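ATP-dependent DNA ligase (Mycobacterium tuberculosis, PDB 6NHX) seals breaks in double-stranded DNA at the expense of ATP and, together with Ku, repairs double-strand breaks by non-homologous end joining. Local coordinates at residues 120-124 and 125-129; 276-279 and 280-283; 83-86 and 87-91; 145-149 and 150-154. The protein carries 1 engineered substitution. One frame throughout, in Å; residues are numbered along the deposited sequence.

From the N terminus the order is contact 3, contact 1, contact 4 and contact 2. Each is a local turn or junction, and none encloses or crosses another. Contact 3 closes a hairpin between strand 74-82 and helix 92-96. Contact 1 starts helix 124-136 after strand 117-118, and contact 4 starts helix 150-160. These two touch: Leu-145 CD2 lies 3.3 Å from Tyr-124 OH and 3.7 Å from Arg-128 CZ. Contact 2 comes much later, where strand 273-278 runs into a loop of the OB-type region. Its nearest atoms are about 7 Å from those of contact 3, and about 21 Å from those of contact 1.

Contact 1: 120-124 and 125-129; sequences LGTRY and QDRRK
Gln-125 sets its backbone N near the Tyr-124 ring, and its OE1 accepts a hydrogen bond from Arg-170 NH1.

Asp-126 meets Thr-122 and Arg-123. Its CB packs against CG2 of Thr-122 at 3.6 Å. Its carboxylate lies beside the Arg-123 side chain, but OD2 stays 4.1 Å from Arg-123 NH1, too far for a salt bridge. A water bridges them: it donates to OD2 and accepts from both NH1 and the backbone N of Arg-123, which is the N-cap residue.

Arg-127 opens the regular helical bonding, its N donating to Arg-123 O at 3.0 Å. A bend at chi3 (-56°) turns the guanidinium back to the loop. There NH1 gives a 2.7 Å bond to Thr-122 O, which lies in the guanidinium plane. The bond is short but bent, with an N-H...O angle of only 144°. Tyr-124 CA covers one face of this group. The tyrosine ring stands almost upright to it, at 83°, with CD1 3.7 Å from NH2. Asp-110 binds NE, and Ser-172 O takes a second bond from NH1.

Arg-128 lies alongside Tyr-124 and points the same way. Its CG sits over the ring face in a CH-pi contact, 3.2 Å from CZ. Glu-29 holds the tyrosine hydroxyl, and Pro-143 O receives NH2.

The first helical turn is thus pinned to the preceding loop by a buried arginine whose charge probably finds compensation at Asp-110. Arg-128 CG covers part of one face of the Tyr-124 ring, while water mediates the more open Arg-123 and Asp-126 pair.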
# COMPACT_ATOMS: atom_id res chain seq x y z
N LEU A 120 14.51 -5.27 18.90
CA LEU A 120 14.03 -6.36 18.05
C LEU A 120 13.52 -7.54 18.86
O LEU A 120 12.57 -8.21 18.43
CB LEU A 120 15.14 -6.79 17.09
CG LEU A 120 15.68 -5.69 16.18
CD1 LEU A 120 16.74 -6.27 15.26
CD2 LEU A 120 14.56 -5.01 15.37
N GLY A 121 14.12 -7.82 20.00
CA GLY A 121 13.70 -8.93 20.84
C GLY A 121 12.69 -8.57 21.90
O GLY A 121 12.30 -9.42 22.70
N THR A 122 12.28 -7.31 21.94
CA THR A 122 11.25 -6.85 22.86
C THR A 122 9.88 -7.16 22.27
O THR A 122 9.67 -7.02 21.06
CB THR A 122 11.42 -5.35 23.08
OG1 THR A 122 12.69 -5.14 23.72
CG2 THR A 122 10.31 -4.79 23.94
N ARG A 123 8.95 -7.61 23.11
CA ARG A 123 7.63 -8.02 22.61
C ARG A 123 6.88 -6.81 22.05
O ARG A 123 7.00 -5.69 22.55
CB ARG A 123 6.80 -8.59 23.75
CG ARG A 123 7.31 -9.91 24.30
CD ARG A 123 6.74 -10.17 25.68
NE ARG A 123 7.42 -11.27 26.36
CZ ARG A 123 8.47 -11.12 27.16
NH1 ARG A 123 8.98 -9.92 27.39
NH2 ARG A 123 9.02 -12.18 27.73
N TYR A 124 6.08 -7.08 21.00
CA TYR A 124 5.32 -6.02 20.34
C TYR A 124 4.58 -5.15 21.34
O TYR A 124 4.58 -3.92 21.23
CB TYR A 124 4.33 -6.66 19.36
CG TYR A 124 3.34 -5.67 18.78
CD1 TYR A 124 3.60 -4.99 17.59
CD2 TYR A 124 2.14 -5.40 19.44
CE1 TYR A 124 2.70 -4.08 17.08
CE2 TYR A 124 1.23 -4.48 18.94
CZ TYR A 124 1.52 -3.83 17.74
OH TYR A 124 0.61 -2.91 17.25
N GLN A 125 3.92 -5.77 22.32
CA GLN A 125 3.11 -5.01 23.27
C GLN A 125 3.96 -3.95 23.97
O GLN A 125 3.50 -2.82 24.20
CB GLN A 125 2.50 -5.97 24.28
CG GLN A 125 1.72 -5.30 25.40
CD GLN A 125 0.72 -6.25 26.02
OE1 GLN A 125 -0.13 -6.81 25.33
NE2 GLN A 125 0.82 -6.45 27.33
N ASP A 126 5.21 -4.29 24.28
CA ASP A 126 6.10 -3.37 24.98
C ASP A 126 6.70 -2.34 24.03
O ASP A 126 6.87 -1.17 24.40
CB ASP A 126 7.19 -4.15 25.70
CG ASP A 126 6.64 -5.14 26.70
OD1 ASP A 126 5.69 -4.77 27.42
OD2 ASP A 126 7.15 -6.28 26.77
N ARG A 127 7.07 -2.74 22.80
CA ARG A 127 7.53 -1.76 21.82
C ARG A 127 6.45 -0.70 21.58
O ARG A 127 6.76 0.49 21.45
CB ARG A 127 7.90 -2.43 20.51
CG ARG A 127 8.93 -3.56 20.61
CD ARG A 127 9.56 -3.87 19.25
NE ARG A 127 8.56 -4.21 18.22
CZ ARG A 127 8.06 -5.42 17.97
NH1 ARG A 127 8.44 -6.46 18.70
NH2 ARG A 127 7.18 -5.58 17.00
N ARG A 128 5.18 -1.13 21.52
CA ARG A 128 4.09 -0.20 21.27
C ARG A 128 3.97 0.83 22.38
O ARG A 128 3.79 2.02 22.11
CB ARG A 128 2.78 -0.98 21.12
CG ARG A 128 2.55 -1.58 19.77
CD ARG A 128 2.38 -0.57 18.63
NE ARG A 128 1.34 0.43 18.89
CZ ARG A 128 0.72 1.13 17.93
NH1 ARG A 128 1.03 0.93 16.66
NH2 ARG A 128 -0.18 2.04 18.26
N LYS A 129 4.06 0.39 23.64
CA LYS A 129 3.96 1.34 24.74
C LYS A 129 5.09 2.35 24.69
O LYS A 129 4.88 3.55 24.93
CB LYS A 129 3.93 0.60 26.08
CG LYS A 129 2.68 -0.25 26.28
CD LYS A 129 1.81 0.26 27.41
CE LYS A 129 0.46 -0.45 27.42
NZ LYS A 129 -0.47 0.10 26.38
O HOH W 1 9.34 -7.67 25.93

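Contact 2: 276-279 and 280-283; sequences VRYS and EWTP
An aromatic contact between Tyr-278 and Trp-281 spans the exit of strand 273-278 and the first residues of the loop that leads to strand 291-295. The two side chains slant across one another. The tyrosine ring and the five-membered ring of the indole have centroids 4.9 Å apart and planes at 57°, an oblique aromatic pair. The touching side of the indole is its pyrrole part. CD1 of Trp-281 lies 3.8 Å from CE1 of Tyr-278, and NE1 lies 3.6 Å from the hydroxyl OH.

Tyr-278 reaches this place because its CG sits between the backbone N and the carbonyl carbon (chi1 71°), which places the ring beside Glu-280 and Trp-281. Glu-280 passes close to the ring. Its N is 3.4 Å from CD1, and its CA lies in the ring plane at the edge. The glutamate side chain doubles back at chi2 (-66°), bringing CD to 3.0 Å from Ser-279 O. Carbonyl and carboxylate are both acceptors and form no bond. Asn-190 ND2 donates to this carbonyl.

Leu-287 and Gln-192 touch both aromatic residues, and Arg-306 forms a cation-pi pair with Trp-281. One step back in the strand, Arg-277 makes a salt bridge to Glu-163, a probable manganese ligand in the nucleotidyltransferase part. Such a strand-to-loop junction belongs to the antiparallel OB-fold region of an ATP-dependent DNA ligase, here drawn against the ATP-binding domain in the closed conformation.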
# COMPACT_ATOMS: atom_id res chain seq x y z
N VAL A 276 -6.83 -4.13 -8.74
CA VAL A 276 -8.16 -3.56 -8.57
C VAL A 276 -8.91 -4.32 -7.49
O VAL A 276 -8.66 -5.51 -7.25
CB VAL A 276 -8.93 -3.53 -9.90
CG1 VAL A 276 -8.16 -2.72 -10.95
CG2 VAL A 276 -9.17 -4.92 -10.39
N ARG A 277 -9.82 -3.63 -6.83
CA ARG A 277 -10.77 -4.24 -5.92
C ARG A 277 -12.02 -4.60 -6.70
O ARG A 277 -12.33 -3.99 -7.73
CB ARG A 277 -11.15 -3.26 -4.83
CG ARG A 277 -9.96 -2.65 -4.08
CD ARG A 277 -10.44 -1.64 -3.06
NE ARG A 277 -9.36 -0.78 -2.59
CZ ARG A 277 -9.01 0.35 -3.18
NH1 ARG A 277 -9.65 0.77 -4.27
NH2 ARG A 277 -8.02 1.06 -2.68
N TYR A 278 -12.75 -5.60 -6.22
CA TYR A 278 -13.96 -6.02 -6.90
C TYR A 278 -14.83 -6.75 -5.89
O TYR A 278 -14.34 -7.25 -4.87
CB TYR A 278 -13.65 -6.91 -8.12
CG TYR A 278 -13.15 -8.28 -7.74
CD1 TYR A 278 -14.01 -9.37 -7.71
CD2 TYR A 278 -11.82 -8.48 -7.39
CE1 TYR A 278 -13.56 -10.61 -7.35
CE2 TYR A 278 -11.36 -9.72 -7.02
CZ TYR A 278 -12.23 -10.79 -7.00
OH TYR A 278 -11.76 -12.03 -6.63
N SER A 279 -16.12 -6.84 -6.21
CA SER A 279 -17.02 -7.62 -5.37
C SER A 279 -16.98 -9.09 -5.79
O SER A 279 -16.57 -9.96 -5.01
CB SER A 279 -18.45 -7.07 -5.45
OG SER A 279 -18.88 -6.99 -6.80
N GLU A 280 -17.39 -9.37 -7.02
CA GLU A 280 -17.41 -10.74 -7.53
C GLU A 280 -17.15 -10.69 -9.03
O GLU A 280 -17.29 -9.65 -9.67
CB GLU A 280 -18.78 -11.42 -7.30
CG GLU A 280 -19.25 -11.48 -5.85
CD GLU A 280 -18.38 -12.36 -4.97
OE1 GLU A 280 -17.66 -13.23 -5.52
OE2 GLU A 280 -18.41 -12.18 -3.73
N TRP A 281 -16.76 -11.84 -9.58
CA TRP A 281 -16.69 -11.99 -11.02
C TRP A 281 -18.08 -12.25 -11.57
O TRP A 281 -18.89 -12.93 -10.93
CB TRP A 281 -15.80 -13.18 -11.38
CG TRP A 281 -14.34 -13.00 -11.11
CD1 TRP A 281 -13.68 -13.32 -9.96
CD2 TRP A 281 -13.35 -12.49 -12.01
NE1 TRP A 281 -12.34 -13.03 -10.09
CE2 TRP A 281 -12.11 -12.52 -11.34
CE3 TRP A 281 -13.38 -12.00 -13.32
CZ2 TRP A 281 -10.92 -12.08 -11.93
CZ3 TRP A 281 -12.20 -11.57 -13.91
CH2 TRP A 281 -10.99 -11.61 -13.21
N THR A 282 -18.38 -11.69 -12.73
CA THR A 282 -19.57 -12.12 -13.45
C THR A 282 -19.27 -13.43 -14.16
O THR A 282 -18.11 -13.77 -14.39
CB THR A 282 -19.97 -11.09 -14.49
OG1 THR A 282 -19.05 -11.16 -15.59
CG2 THR A 282 -19.98 -9.68 -13.92
N PRO A 283 -20.30 -14.19 -14.51
CA PRO A 283 -20.06 -15.43 -15.27
C PRO A 283 -19.36 -15.22 -16.61
O PRO A 283 -18.71 -16.14 -17.10
CB PRO A 283 -21.46 -16.03 -15.43
CG PRO A 283 -22.40 -14.89 -15.22
CD PRO A 283 -21.74 -14.01 -14.21

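Contact 3: 83-86 and 87-91; sequences VLDS and SGVPS
Leu-84 and Pro-90 face each other across a short antiparallel hairpin, their CA atoms 4.3 Å apart. The bridge is held on both sides. Ser-91 N donates to Val-83 O at 2.9 Å, and Asp-85 N donates to Val-89 O at the same distance. A type I turn from Asp-85 to Gly-88 closes the end, with Gly-88 N bonded to Asp-85 O. Gly-88 has positive phi (80°). Together these features make a type I turn with a G1 bulge, a common way to close a beta hairpin. This one joins strand 74-82 to helix 92-96, and the Pro-90 side chain lies about 5 Å from that of Asp-33, a probable manganese ligand.

Asp-85 shapes the turn from within. With chi1 at 69° its carboxylate folds over the turn. Val-89 N reaches OD1 at 2.9 Å from above the carboxylate plane. Ser-87 N adds a weak bond to OD1 at 2.8 Å. OD2 accepts hydrogen bonds from two waters. Another water lies between the hydroxyls of Ser-86 and Ser-87.

Leu-84 and Pro-90 lie side by side, CD2 to CD 3.8 Å, and both rest on Trp-107. Ser-91 OG caps the following helix at Gln-94 N.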
# COMPACT_ATOMS: atom_id res chain seq x y z
N VAL A 83 -0.18 9.40 1.57
CA VAL A 83 -0.86 10.59 1.08
C VAL A 83 -2.34 10.38 1.33
O VAL A 83 -2.90 9.36 0.91
CB VAL A 83 -0.58 10.83 -0.42
CG1 VAL A 83 -1.45 11.96 -0.98
CG2 VAL A 83 0.89 11.10 -0.68
N LEU A 84 -2.97 11.33 2.00
CA LEU A 84 -4.37 11.21 2.38
C LEU A 84 -5.29 11.71 1.27
O LEU A 84 -5.01 12.73 0.63
CB LEU A 84 -4.63 12.00 3.67
CG LEU A 84 -3.71 11.66 4.84
CD1 LEU A 84 -4.13 12.42 6.11
CD2 LEU A 84 -3.67 10.15 5.10
N ASP A 85 -6.38 10.97 1.04
CA ASP A 85 -7.40 11.37 0.08
C ASP A 85 -8.33 12.41 0.72
O ASP A 85 -8.13 12.84 1.86
CB ASP A 85 -8.12 10.15 -0.51
CG ASP A 85 -9.01 9.42 0.51
OD1 ASP A 85 -9.30 9.96 1.60
OD2 ASP A 85 -9.41 8.28 0.18
N SER A 86 -9.37 12.81 -0.01
CA SER A 86 -10.27 13.84 0.50
C SER A 86 -11.12 13.36 1.66
O SER A 86 -11.74 14.19 2.34
CB SER A 86 -11.16 14.38 -0.63
OG SER A 86 -11.92 13.34 -1.22
N SER A 87 -11.19 12.05 1.90
CA SER A 87 -11.86 11.51 3.07
C SER A 87 -10.91 11.30 4.24
O SER A 87 -11.33 10.76 5.27
CB SER A 87 -12.55 10.18 2.73
OG SER A 87 -13.31 10.29 1.54
N GLY A 88 -9.65 11.72 4.11
CA GLY A 88 -8.67 11.52 5.16
C GLY A 88 -8.05 10.14 5.23
O GLY A 88 -7.43 9.81 6.24
N VAL A 89 -8.19 9.32 4.19
CA VAL A 89 -7.71 7.94 4.23
C VAL A 89 -6.47 7.82 3.35
O VAL A 89 -6.47 8.35 2.23
CB VAL A 89 -8.82 6.98 3.79
CG1 VAL A 89 -8.29 5.56 3.71
CG2 VAL A 89 -10.00 7.06 4.75
N PRO A 90 -5.41 7.14 3.79
CA PRO A 90 -4.26 6.90 2.91
C PRO A 90 -4.71 6.30 1.58
O PRO A 90 -5.56 5.41 1.53
CB PRO A 90 -3.41 5.91 3.70
CG PRO A 90 -3.70 6.28 5.14
CD PRO A 90 -5.17 6.63 5.16
N SER A 91 -4.15 6.83 0.49
CA SER A 91 -4.48 6.39 -0.86
C SER A 91 -3.21 5.96 -1.57
O SER A 91 -2.29 6.76 -1.74
CB SER A 91 -5.12 7.53 -1.65
OG SER A 91 -5.14 7.23 -3.05
O HOH W 2 -0.73 6.72 0.67
O HOH W 3 -7.77 6.03 0.05
O HOH W 4 -11.80 7.26 1.29
O HOH W 5 -11.94 10.70 -0.68

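Contact 4: 145-149 and 150-154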
# COMPACT_ATOMS: atom_id res chain seq x y z
N LEU A 145 -4.22 1.68 18.25
CA LEU A 145 -4.72 0.34 17.99
C LEU A 145 -6.24 0.35 17.93
O LEU A 145 -6.91 1.22 18.51
CB LEU A 145 -4.28 -0.60 19.09
CG LEU A 145 -2.77 -0.79 19.27
CD1 LEU A 145 -2.49 -1.80 20.38
CD2 LEU A 145 -2.15 -1.25 17.96
N LEU A 146 -6.79 -0.63 17.22
CA LEU A 146 -8.23 -0.82 17.15
C LEU A 146 -8.67 -1.65 18.35
O LEU A 146 -8.08 -2.70 18.61
CB LEU A 146 -8.59 -1.54 15.85
CG LEU A 146 -8.41 -0.74 14.55
CD1 LEU A 146 -8.21 -1.61 13.33
CD2 LEU A 146 -9.62 0.15 14.35
N PRO A 147 -9.69 -1.23 19.09
CA PRO A 147 -10.13 -2.02 20.24
C PRO A 147 -10.92 -3.25 19.82
O PRO A 147 -11.40 -3.37 18.70
CB PRO A 147 -11.02 -1.04 21.02
CG PRO A 147 -11.54 -0.11 19.98
CD PRO A 147 -10.42 0.05 18.98
N GLY A 148 -11.01 -4.18 20.77
CA GLY A 148 -11.83 -5.36 20.59
C GLY A 148 -11.06 -6.56 20.08
O GLY A 148 -9.84 -6.55 19.90
N ASP A 149 -11.82 -7.62 19.86
CA ASP A 149 -11.30 -8.81 19.20
C ASP A 149 -11.25 -8.57 17.69
O ASP A 149 -11.59 -7.49 17.20
CB ASP A 149 -12.13 -10.03 19.61
CG ASP A 149 -12.01 -10.35 21.10
OD1 ASP A 149 -13.04 -10.66 21.74
OD2 ASP A 149 -10.88 -10.28 21.64
N GLY A 150 -10.83 -9.58 16.93
CA GLY A 150 -10.54 -9.36 15.52
C GLY A 150 -11.75 -8.92 14.72
O GLY A 150 -11.65 -8.04 13.85
N ALA A 151 -12.92 -9.51 14.98
CA ALA A 151 -14.10 -9.14 14.23
C ALA A 151 -14.52 -7.70 14.52
O ALA A 151 -14.93 -6.98 13.61
CB ALA A 151 -15.26 -10.10 14.50
N GLN A 152 -14.44 -7.28 15.79
CA GLN A 152 -14.79 -5.91 16.12
C GLN A 152 -13.79 -4.94 15.51
O GLN A 152 -14.17 -3.90 14.96
CB GLN A 152 -14.87 -5.72 17.64
CG GLN A 152 -15.02 -4.27 18.07
CD GLN A 152 -14.94 -4.08 19.57
OE1 GLN A 152 -14.19 -3.25 20.07
NE2 GLN A 152 -15.72 -4.87 20.30
N ALA A 153 -12.50 -5.28 15.55
CA ALA A 153 -11.49 -4.41 14.96
C ALA A 153 -11.69 -4.28 13.45
O ALA A 153 -11.61 -3.19 12.89
CB ALA A 153 -10.09 -4.94 15.28
N PHE A 154 -12.00 -5.40 12.79
CA PHE A 154 -12.25 -5.39 11.36
C PHE A 154 -13.46 -4.53 11.05
O PHE A 154 -13.46 -3.77 10.07
CB PHE A 154 -12.48 -6.84 10.91
CG PHE A 154 -12.23 -7.09 9.44
CD1 PHE A 154 -13.25 -7.54 8.63
CD2 PHE A 154 -10.97 -6.92 8.89
CE1 PHE A 154 -13.04 -7.80 7.28
CE2 PHE A 154 -10.74 -7.18 7.54
CZ PHE A 154 -11.79 -7.63 6.73
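Leu-146 and Ala-153 meet CB to CB at 3.8 Å, where the loop before helix 150-160 folds back over the first turn of that helix. Both bonds from the backbone point at the other segment, so the methyl of Ala-153 faces the root of the leucine. The leucine branch then continues along the helix, and its CD1 comes to 3.8 Å from Ala-153 O. Phe-28 of strand 26-31 touches both residues.

Pro-147 and Gln-152 cross at about a right angle. The glutamine is extended, with CG opposite the backbone N (chi1 171°), and this lays its amide across the loop. Its CD comes to 3.5 Å from Gly-148 CA. That close approach is possible because Gly-148 carries no side chain on this side; its positive phi (95°) also suits glycine.

Asp-149 occupies the N-cap position, but its side chain makes no capping bond; OD2 accepts from Ala-23 N. The backbone makes the junction instead: Ala-153 N donates to Asp-149 O at 2.9 Å, with a nearly straight N-H...O angle of 166°.

The chemistry is therefore divided. Leu-146 and Ala-153 pack apolar surface against the buried side of the helix start, with Phe-28, and one main-chain bond begins the helical pattern. The Asp-149 carboxylate ties this corner to the segment around Ala-23, and its charge near the helix N terminus is probably favourable.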